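Local coordinates for protein CurJ (Moorea producens 3L, PDB 5TZ6) that serves as the dehydratase domain of a polyketide synthase module and probably catalyses a vinylogous dehydration during curacin biosynthesis, at residues A[46-55]-A[73-84]; A[247-255]-A[286-294]. The protein carries 1 engineered substitution. All blocks are in the same frame, centred on the assembly; numbering follows the deposited sequence.

Interaction 1: residues A[46-55]-A[73-84]. With 7OD ((2E,5R)-5-hydroxy-2-methylhept-2-enoic acid), chain C.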
loop_
_atom_site.group_PDB
_atom_site.type_symbol
_atom_site.label_atom_id
_atom_site.label_comp_id
_atom_site.label_asym_id
_atom_site.label_seq_id
_atom_site.Cartn_x
_atom_site.Cartn_y
_atom_site.Cartn_z
ATOM N N GLN A 46 -20.351 20.787 -8.985
ATOM C CA GLN A 46 -19.498 19.921 -8.186
ATOM C C GLN A 46 -18.499 19.210 -9.083
ATOM O O GLN A 46 -18.817 18.851 -10.220
ATOM C CB GLN A 46 -20.308 18.872 -7.420
ATOM C CG GLN A 46 -21.387 19.418 -6.503
ATOM C CD GLN A 46 -22.115 18.302 -5.770
ATOM O OE1 GLN A 46 -23.329 18.149 -5.892
ATOM N NE2 GLN A 46 -21.366 17.512 -5.006
ATOM N N VAL A 47 -17.287 19.018 -8.570
ATOM C CA VAL A 47 -16.322 18.183 -9.270
ATOM C C VAL A 47 -16.761 16.736 -9.129
ATOM O O VAL A 47 -16.897 16.220 -8.014
ATOM C CB VAL A 47 -14.912 18.389 -8.713
ATOM C CG1 VAL A 47 -13.957 17.379 -9.320
ATOM C CG2 VAL A 47 -14.445 19.807 -8.986
ATOM N N VAL A 48 -16.960 16.067 -10.260
ATOM C CA VAL A 48 -17.434 14.691 -10.286
ATOM C C VAL A 48 -16.498 13.871 -11.154
ATOM O O VAL A 48 -16.065 14.321 -12.222
ATOM C CB VAL A 48 -18.884 14.594 -10.804
ATOM C CG1 VAL A 48 -19.250 13.139 -11.083
ATOM C CG2 VAL A 48 -19.848 15.192 -9.796
ATOM N N VAL A 49 -16.179 12.662 -10.693
ATOM C CA VAL A 49 -15.378 11.713 -11.444
ATOM C C VAL A 49 -16.332 10.806 -12.212
ATOM O O VAL A 49 -17.057 10.020 -11.572
ATOM C CB VAL A 49 -14.463 10.894 -10.529
ATOM C CG1 VAL A 49 -13.688 9.879 -11.347
ATOM C CG2 VAL A 49 -13.528 11.808 -9.759
ATOM N N PRO A 50 -16.367 10.852 -13.535
ATOM C CA PRO A 50 -17.268 9.978 -14.284
ATOM C C PRO A 50 -16.780 8.534 -14.293
ATOM O O PRO A 50 -15.612 8.238 -14.026
ATOM C CB PRO A 50 -17.252 10.583 -15.691
ATOM C CG PRO A 50 -15.906 11.228 -15.795
ATOM C CD PRO A 50 -15.604 11.759 -14.421
ATOM N N GLY A 51 -17.710 7.628 -14.610
ATOM C CA GLY A 51 -17.371 6.209 -14.673
ATOM C C GLY A 51 -16.202 5.925 -15.603
ATOM O O GLY A 51 -15.299 5.143 -15.276
ATOM N N ALA A 52 -16.216 6.542 -16.786
ATOM C CA ALA A 52 -15.126 6.418 -17.748
ATOM C C ALA A 52 -13.777 6.528 -17.050
ATOM O O ALA A 52 -12.836 5.789 -17.362
ATOM C CB ALA A 52 -15.252 7.488 -18.835
ATOM N N SER A 53 -13.682 7.438 -16.084
ATOM C CA SER A 53 -12.438 7.591 -15.346
ATOM C C SER A 53 -12.074 6.299 -14.632
ATOM O O SER A 53 -10.926 5.850 -14.688
ATOM C CB SER A 53 -12.554 8.735 -14.344
ATOM O OG SER A 53 -11.422 8.763 -13.491
ATOM N N HIS A 54 -13.044 5.691 -13.941
ATOM C CA HIS A 54 -12.786 4.417 -13.275
ATOM C C HIS A 54 -12.366 3.339 -14.266
ATOM O O HIS A 54 -11.566 2.460 -13.922
ATOM C CB HIS A 54 -14.016 3.987 -12.479
ATOM C CG HIS A 54 -14.465 5.016 -11.490
ATOM N ND1 HIS A 54 -15.655 5.700 -11.615
ATOM C CD2 HIS A 54 -13.859 5.511 -10.384
ATOM C CE1 HIS A 54 -15.772 6.558 -10.616
ATOM N NE2 HIS A 54 -14.695 6.463 -9.856
ATOM N N ILE A 55 -12.883 3.392 -15.497
ATOM C CA ILE A 55 -12.424 2.460 -16.526
ATOM C C ILE A 55 -10.943 2.679 -16.816
ATOM O O ILE A 55 -10.146 1.732 -16.847
ATOM C CB ILE A 55 -13.283 2.599 -17.794
ATOM C CG1 ILE A 55 -14.744 2.254 -17.472
ATOM C CG2 ILE A 55 -12.704 1.778 -18.940
ATOM C CD1 ILE A 55 -15.574 1.889 -18.674
ATOM N N ILE A 73 -12.715 -5.633 -19.543
ATOM C CA ILE A 73 -13.489 -5.389 -18.338
ATOM C C ILE A 73 -14.933 -5.731 -18.669
ATOM O O ILE A 73 -15.487 -5.201 -19.636
ATOM C CB ILE A 73 -13.366 -3.921 -17.895
ATOM C CG1 ILE A 73 -11.905 -3.471 -18.003
ATOM C CG2 ILE A 73 -13.933 -3.734 -16.487
ATOM C CD1 ILE A 73 -11.694 -1.991 -17.784
ATOM N N GLU A 74 -15.546 -6.595 -17.873
ATOM C CA GLU A 74 -16.864 -7.122 -18.193
ATOM C C GLU A 74 -17.832 -6.897 -17.042
ATOM O O GLU A 74 -17.434 -6.783 -15.879
ATOM C CB GLU A 74 -16.819 -8.619 -18.535
ATOM C CG GLU A 74 -16.190 -8.941 -19.869
ATOM C CD GLU A 74 -15.887 -10.417 -20.012
ATOM O OE1 GLU A 74 -14.987 -10.915 -19.304
ATOM O OE2 GLU A 74 -16.567 -11.087 -20.818
ATOM N N ASP A 75 -19.115 -6.840 -17.391
ATOM C CA ASP A 75 -20.197 -6.659 -16.430
ATOM C C ASP A 75 -19.906 -5.503 -15.479
ATOM O O ASP A 75 -19.927 -5.646 -14.253
ATOM C CB ASP A 75 -20.446 -7.958 -15.668
ATOM C CG ASP A 75 -20.687 -9.126 -16.600
ATOM O OD1 ASP A 75 -21.304 -8.914 -17.667
ATOM O OD2 ASP A 75 -20.248 -10.252 -16.279
ATOM N N ILE A 76 -19.622 -4.343 -16.067
ATOM C CA ILE A 76 -19.318 -3.134 -15.310
ATOM C C ILE A 76 -20.608 -2.500 -14.810
ATOM O O ILE A 76 -21.562 -2.317 -15.577
ATOM C CB ILE A 76 -18.537 -2.136 -16.180
ATOM C CG1 ILE A 76 -17.294 -2.795 -16.781
ATOM C CG2 ILE A 76 -18.193 -0.887 -15.380
ATOM C CD1 ILE A 76 -16.682 -1.997 -17.908
ATOM N N LEU A 77 -20.625 -2.118 -13.534
ATOM C CA LEU A 77 -21.690 -1.293 -12.983
ATOM C C LEU A 77 -21.062 -0.146 -12.205
ATOM O O LEU A 77 -19.941 -0.261 -11.696
ATOM C CB LEU A 77 -22.625 -2.105 -12.078
ATOM C CG LEU A 77 -23.512 -3.092 -12.838
ATOM C CD1 LEU A 77 -24.226 -4.068 -11.894
ATOM C CD2 LEU A 77 -24.498 -2.348 -13.742
ATOM N N PHE A 78 -21.795 0.968 -12.118
ATOM C CA PHE A 78 -21.359 2.168 -11.404
ATOM C C PHE A 78 -22.347 2.445 -10.275
ATOM O O PHE A 78 -23.270 3.256 -10.431
ATOM C CB PHE A 78 -21.256 3.356 -12.360
ATOM C CG PHE A 78 -20.348 3.107 -13.535
ATOM C CD1 PHE A 78 -18.972 3.058 -13.371
ATOM C CD2 PHE A 78 -20.869 2.928 -14.803
ATOM C CE1 PHE A 78 -18.134 2.825 -14.455
ATOM C CE2 PHE A 78 -20.038 2.701 -15.890
ATOM C CZ PHE A 78 -18.666 2.652 -15.718
ATOM N N PRO A 79 -22.200 1.777 -9.129
ATOM C CA PRO A 79 -23.228 1.912 -8.078
ATOM C C PRO A 79 -23.417 3.330 -7.557
ATOM O O PRO A 79 -24.554 3.727 -7.275
ATOM C CB PRO A 79 -22.732 0.967 -6.976
ATOM C CG PRO A 79 -21.773 0.029 -7.653
ATOM C CD PRO A 79 -21.146 0.814 -8.768
ATOM N N GLN A 80 -22.346 4.111 -7.435
ATOM C CA GLN A 80 -22.410 5.422 -6.798
ATOM C C GLN A 80 -21.366 6.342 -7.415
ATOM O O GLN A 80 -20.187 5.981 -7.499
ATOM C CB GLN A 80 -22.167 5.313 -5.287
ATOM C CG GLN A 80 -22.444 6.590 -4.513
ATOM C CD GLN A 80 -22.297 6.413 -3.013
ATOM O OE1 GLN A 80 -22.360 5.296 -2.495
ATOM N NE2 GLN A 80 -22.079 7.517 -2.307
ATOM N N ALA A 81 -21.798 7.532 -7.826
ATOM C CA ALA A 81 -20.885 8.508 -8.403
ATOM C C ALA A 81 -19.934 9.052 -7.345
ATOM O O ALA A 81 -20.280 9.174 -6.167
ATOM C CB ALA A 81 -21.662 9.662 -9.034
ATOM N N LEU A 82 -18.721 9.377 -7.778
ATOM C CA LEU A 82 -17.704 9.950 -6.906
ATOM C C LEU A 82 -17.666 11.463 -7.102
ATOM O O LEU A 82 -17.449 11.944 -8.218
ATOM C CB LEU A 82 -16.337 9.333 -7.191
ATOM C CG LEU A 82 -15.140 10.025 -6.539
ATOM C CD1 LEU A 82 -15.390 10.271 -5.061
ATOM C CD2 LEU A 82 -13.893 9.185 -6.729
ATOM N N ALA A 83 -17.885 12.207 -6.025
ATOM C CA ALA A 83 -17.804 13.659 -6.049
ATOM C C ALA A 83 -16.723 14.105 -5.079
ATOM O O ALA A 83 -16.555 13.518 -4.007
ATOM C CB ALA A 83 -19.144 14.309 -5.687
ATOM N N ILE A 84 -16.002 15.152 -5.453
ATOM C CA ILE A 84 -14.860 15.606 -4.669
ATOM C C ILE A 84 -15.141 17.013 -4.160
ATOM O O ILE A 84 -15.227 17.956 -4.959
ATOM C CB ILE A 84 -13.573 15.557 -5.500
ATOM C CG1 ILE A 84 -13.336 14.136 -6.012
ATOM C CG2 ILE A 84 -12.391 16.043 -4.677
ATOM C CD1 ILE A 84 -12.101 14.002 -6.858
HETATM O OAB 7OD C . -23.350 12.723 -14.539
HETATM C CAA 7OD C . -22.631 11.757 -14.210
HETATM O OAI 7OD C . -22.571 11.407 -13.009
HETATM C CAC 7OD C . -21.828 11.001 -15.276
HETATM C CAK 7OD C . -20.944 9.814 -14.862
HETATM C CAD 7OD C . -21.902 11.427 -16.752
HETATM C CAE 7OD C . -21.079 10.637 -17.783
HETATM C CAF 7OD C . -21.308 11.007 -19.269
HETATM O OAH 7OD C . -20.190 11.770 -19.734
HETATM C CAG 7OD C . -22.589 11.809 -19.528
HETATM C CAJ 7OD C . -22.881 11.767 -21.030
HETATM O O HOH W 1 -16.888 19.748 -6.109
#

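Interaction 2: residues A[247-255]-A[286-294]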
loop_
_atom_site.group_PDB
_atom_site.type_symbol
_atom_site.label_atom_id
_atom_site.label_comp_id
_atom_site.label_asym_id
_atom_site.label_seq_id
_atom_site.Cartn_x
_atom_site.Cartn_y
_atom_site.Cartn_z
ATOM N N LYS A 247 -19.003 -5.393 -22.134
ATOM C CA LYS A 247 -17.575 -5.657 -22.265
ATOM C C LYS A 247 -16.830 -4.467 -22.855
ATOM O O LYS A 247 -17.203 -3.956 -23.911
ATOM C CB LYS A 247 -17.333 -6.898 -23.128
ATOM C CG LYS A 247 -15.863 -7.237 -23.306
ATOM C CD LYS A 247 -15.692 -8.621 -23.885
ATOM C CE LYS A 247 -16.290 -8.697 -25.276
ATOM N NZ LYS A 247 -16.329 -10.098 -25.774
ATOM N N PHE A 248 -15.755 -4.059 -22.189
ATOM C CA PHE A 248 -14.856 -3.015 -22.664
ATOM C C PHE A 248 -13.481 -3.630 -22.902
ATOM O O PHE A 248 -12.855 -4.134 -21.967
ATOM C CB PHE A 248 -14.767 -1.884 -21.639
ATOM C CG PHE A 248 -13.956 -0.704 -22.096
ATOM C CD1 PHE A 248 -12.582 -0.795 -22.233
ATOM C CD2 PHE A 248 -14.571 0.510 -22.360
ATOM C CE1 PHE A 248 -11.839 0.290 -22.649
ATOM C CE2 PHE A 248 -13.833 1.604 -22.773
ATOM C CZ PHE A 248 -12.463 1.492 -22.918
ATOM N N THR A 249 -12.987 -3.551 -24.130
ATOM C CA THR A 249 -11.703 -4.136 -24.485
ATOM C C THR A 249 -10.718 -3.040 -24.865
ATOM O O THR A 249 -11.007 -2.202 -25.728
ATOM C CB THR A 249 -11.844 -5.144 -25.628
ATOM O OG1 THR A 249 -12.852 -6.103 -25.295
ATOM C CG2 THR A 249 -10.519 -5.863 -25.872
ATOM N N PHE A 250 -9.569 -3.049 -24.199
ATOM C CA PHE A 250 -8.434 -2.205 -24.527
ATOM C C PHE A 250 -7.407 -3.057 -25.262
ATOM O O PHE A 250 -6.939 -4.070 -24.728
ATOM C CB PHE A 250 -7.831 -1.602 -23.259
ATOM C CG PHE A 250 -6.522 -0.893 -23.476
ATOM C CD1 PHE A 250 -6.470 0.344 -24.110
ATOM C CD2 PHE A 250 -5.338 -1.467 -23.044
ATOM C CE1 PHE A 250 -5.253 0.991 -24.299
ATOM C CE2 PHE A 250 -4.121 -0.828 -23.234
ATOM C CZ PHE A 250 -4.080 0.403 -23.864
ATOM N N TYR A 251 -7.070 -2.652 -26.487
ATOM C CA TYR A 251 -6.111 -3.366 -27.327
ATOM C C TYR A 251 -4.704 -2.788 -27.205
ATOM O O TYR A 251 -3.766 -3.505 -26.851
ATOM C CB TYR A 251 -6.587 -3.349 -28.785
ATOM C CG TYR A 251 -7.908 -4.056 -28.974
ATOM C CD1 TYR A 251 -7.957 -5.428 -29.181
ATOM C CD2 TYR A 251 -9.107 -3.360 -28.912
ATOM C CE1 TYR A 251 -9.160 -6.084 -29.341
ATOM C CE2 TYR A 251 -10.321 -4.008 -29.071
ATOM C CZ TYR A 251 -10.340 -5.367 -29.285
ATOM O OH TYR A 251 -11.539 -6.017 -29.443
ATOM N N ASN A 252 -4.536 -1.502 -27.503
ATOM C CA ASN A 252 -3.240 -0.849 -27.371
ATOM C C ASN A 252 -3.440 0.659 -27.364
ATOM O O ASN A 252 -4.420 1.169 -27.913
ATOM C CB ASN A 252 -2.282 -1.263 -28.498
ATOM C CG ASN A 252 -2.840 -0.969 -29.879
ATOM O OD1 ASN A 252 -3.281 -1.878 -30.585
ATOM N ND2 ASN A 252 -2.829 0.302 -30.269
ATOM N N SER A 253 -2.501 1.366 -26.741
ATOM C CA SER A 253 -2.582 2.816 -26.657
ATOM C C SER A 253 -2.034 3.447 -27.933
ATOM O O SER A 253 -1.111 2.925 -28.563
ATOM C CB SER A 253 -1.812 3.326 -25.436
ATOM O OG SER A 253 -2.334 4.565 -24.984
ATOM N N SER A 254 -2.622 4.578 -28.317
ATOM C CA SER A 254 -2.303 5.259 -29.568
ATOM C C SER A 254 -1.488 6.525 -29.329
ATOM O O SER A 254 -1.920 7.416 -28.590
ATOM C CB SER A 254 -3.582 5.604 -30.327
ATOM O OG SER A 254 -3.284 6.196 -31.577
ATOM N N ASP A 255 -0.310 6.600 -29.955
ATOM C CA ASP A 255 0.432 7.853 -30.033
ATOM C C ASP A 255 -0.310 8.921 -30.829
ATOM O O ASP A 255 0.109 10.084 -30.821
ATOM C CB ASP A 255 1.806 7.600 -30.670
ATOM C CG ASP A 255 2.621 8.875 -30.851
ATOM O OD1 ASP A 255 2.553 9.763 -29.976
ATOM O OD2 ASP A 255 3.327 8.993 -31.879
ATOM N N GLY A 286 -6.718 2.673 -38.833
ATOM C CA GLY A 286 -7.716 1.648 -38.642
ATOM C C GLY A 286 -7.385 0.604 -37.603
ATOM O O GLY A 286 -8.189 -0.310 -37.393
ATOM N N GLN A 287 -6.223 0.687 -36.968
ATOM C CA GLN A 287 -5.940 -0.202 -35.852
ATOM C C GLN A 287 -6.919 0.071 -34.722
ATOM O O GLN A 287 -7.018 1.198 -34.227
ATOM C CB GLN A 287 -4.498 -0.031 -35.378
ATOM C CG GLN A 287 -3.484 -0.764 -36.243
ATOM C CD GLN A 287 -2.121 -0.093 -36.253
ATOM O OE1 GLN A 287 -2.018 1.133 -36.196
ATOM N NE2 GLN A 287 -1.065 -0.900 -36.329
ATOM N N LEU A 288 -7.656 -0.961 -34.332
ATOM C CA LEU A 288 -8.641 -0.830 -33.269
ATOM C C LEU A 288 -7.935 -0.543 -31.947
ATOM O O LEU A 288 -7.082 -1.318 -31.507
ATOM C CB LEU A 288 -9.473 -2.106 -33.185
ATOM C CG LEU A 288 -10.862 -2.078 -32.556
ATOM C CD1 LEU A 288 -11.721 -0.976 -33.161
ATOM C CD2 LEU A 288 -11.508 -3.437 -32.761
ATOM N N VAL A 289 -8.267 0.586 -31.334
ATOM C CA VAL A 289 -7.692 0.976 -30.050
ATOM C C VAL A 289 -8.505 0.420 -28.882
ATOM O O VAL A 289 -7.944 -0.084 -27.907
ATOM C CB VAL A 289 -7.588 2.516 -29.984
ATOM C CG1 VAL A 289 -7.460 2.988 -28.543
ATOM C CG2 VAL A 289 -6.413 3.010 -30.829
ATOM N N ALA A 290 -9.830 0.501 -28.956
ATOM C CA ALA A 290 -10.687 0.051 -27.869
ATOM C C ALA A 290 -12.061 -0.239 -28.443
ATOM O O ALA A 290 -12.451 0.307 -29.481
ATOM C CB ALA A 290 -10.777 1.087 -26.741
ATOM N N GLN A 291 -12.807 -1.085 -27.742
ATOM C CA GLN A 291 -14.123 -1.489 -28.212
ATOM C C GLN A 291 -15.058 -1.678 -27.030
ATOM O O GLN A 291 -14.650 -2.181 -25.981
ATOM C CB GLN A 291 -14.047 -2.786 -29.021
ATOM C CG GLN A 291 -15.347 -3.152 -29.700
ATOM C CD GLN A 291 -15.222 -4.395 -30.548
ATOM O OE1 GLN A 291 -15.689 -4.436 -31.686
ATOM N NE2 GLN A 291 -14.590 -5.422 -29.994
ATOM N N VAL A 292 -16.309 -1.266 -27.199
ATOM C CA VAL A 292 -17.315 -1.357 -26.148
ATOM C C VAL A 292 -18.519 -2.083 -26.715
ATOM O O VAL A 292 -19.107 -1.637 -27.710
ATOM C CB VAL A 292 -17.725 0.024 -25.616
ATOM C CG1 VAL A 292 -18.839 -0.117 -24.575
ATOM C CG2 VAL A 292 -16.524 0.744 -25.042
ATOM N N ILE A 293 -18.899 -3.181 -26.071
ATOM C CA ILE A 293 -20.046 -3.989 -26.458
ATOM C C ILE A 293 -21.058 -3.915 -25.329
ATOM O O ILE A 293 -20.714 -4.149 -24.163
ATOM C CB ILE A 293 -19.643 -5.451 -26.729
ATOM C CG1 ILE A 293 -18.678 -5.534 -27.910
ATOM C CG2 ILE A 293 -20.877 -6.307 -26.993
ATOM C CD1 ILE A 293 -19.315 -5.210 -29.234
ATOM N N GLY A 294 -22.303 -3.610 -25.675
ATOM C CA GLY A 294 -23.349 -3.580 -24.673
ATOM C C GLY A 294 -23.281 -2.392 -23.739
ATOM O O GLY A 294 -23.524 -2.542 -22.535
#

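Interaction 1: residues A[46-55]-A[73-84]
Phe78 brings its ring up to the first turn of helix 51-65, CE1 3.5 Å from Gly51 CA. Glycine suits this spot, because a beta carbon there would collide with the same ring atom. With CG anti to its carbonyl carbon (chi1 -56°), Phe78 also brings the edge of its ring, at CZ, to Ile55 CG1. A serine here would probably open a gap beside Gly51 CA and take from Ile55 CG1 the ring edge it packs on. Ile55 spreads its two branches: CD1 meets Ile76 CD1 at 4.1 Å, the side chains at about a right angle, while CG2 reaches Ile73 CD1.

Before the helix, strands 46-49 and 82-84 run antiparallel. Val49 N bonds to Leu82 O (2.9 Å, 169°), and Ile84 N to Val47 O. Val49 CG2 packs 4.0 Å from Leu82 CG, the two side chains pointing the same way. One water joins Val47 N to Ile84 O.

Pro50, at the N-cap position, sets its CA 3.7 Å from the ligand methyl CAK, near Asp219. Helix 51-65 is the central helix of a hot-dog fold; Phe222 of helix 215-223 and Ile245 of strand 239-250 also touch Ile55.

Interaction 2: residues A[247-255]-A[286-294]
Gln291 O takes two donors from adjacent residues: the N-H of Thr249 (2.8 Å, 173°) and, more weakly, the CA-H of Phe248. In return Thr249 O takes the N-H of Gln291, and a second reciprocal pair joins Lys247 with Ile293. Strands 247-250 and 288-292 are thus regular antiparallel neighbours. The last bond, Tyr251 N to Val289 O at 3.1 Å, comes in tilted 32° from the carbonyl plane, where the strand is giving way to a loop.

The two faces carry different residues. On one, Phe248, Phe250, Ala290 and Val292 make an apolar layer. Phe248 CD2 presses on Val292 CG2 at 3.3 Å, a tight fit, while Ala290 is small enough to leave room for the ring, its CB 4.2 Å from Phe248 CZ in an oblique approach. The opposite face carries Thr249 and Gln291, and Tyr251, just past the strand, turns its ring over toward them, with CG anti to the carbonyl carbon (chi1 -62°). Thr249 CG2 lies 3.5 Å above one face of this ring, and Gln291 CB meets its edge; Leu288 CD2 touches Tyr251 CE2 at 3.9 Å, the two side chains crossing obliquely. The phenol OH is hydrogen-bonded to Glu145, and OE1 of the extended Gln291 to Gln280, so each polar end has its partner elsewhere.

Beyond Phe250 the chain passes alongside Val289, whose CG1 lies against Asn252 O and CG2 3.9 Å from Ser254 CB. Val289 and Ala290 together face Leu281 in a classic beta bulge. Strand 239-250 lies between strands 71-77 and 288-300, and strand 274-282 follows beyond. The apolar face looks onto helix 51-65, where Phe250 packs on Leu59, the sheet-round-helix packing of a hot-dog fold.

How the interactions relate
From the N terminus, interaction 1 comes first: the chain leaves 46-55, runs on through helix 51-65 and returns at 73-84, closing a loop of 17 residues. Interaction 2 opens much later, at 247-255, and closes at 286-294 after the strands 258-267 and 274-282. The two loops lie in series, neither nested nor crossing, and belong to different halves of the double hot-dog dehydratase fold. They nevertheless meet in space, because strands 71-77 and 239-250 are neighbours: Ile73 O and Phe248 N, 2.8 Å apart, probably share a hydrogen bond. Ile55 also packs on Phe248, so helix 51-65 leans on strand 239-250, joining the two halves.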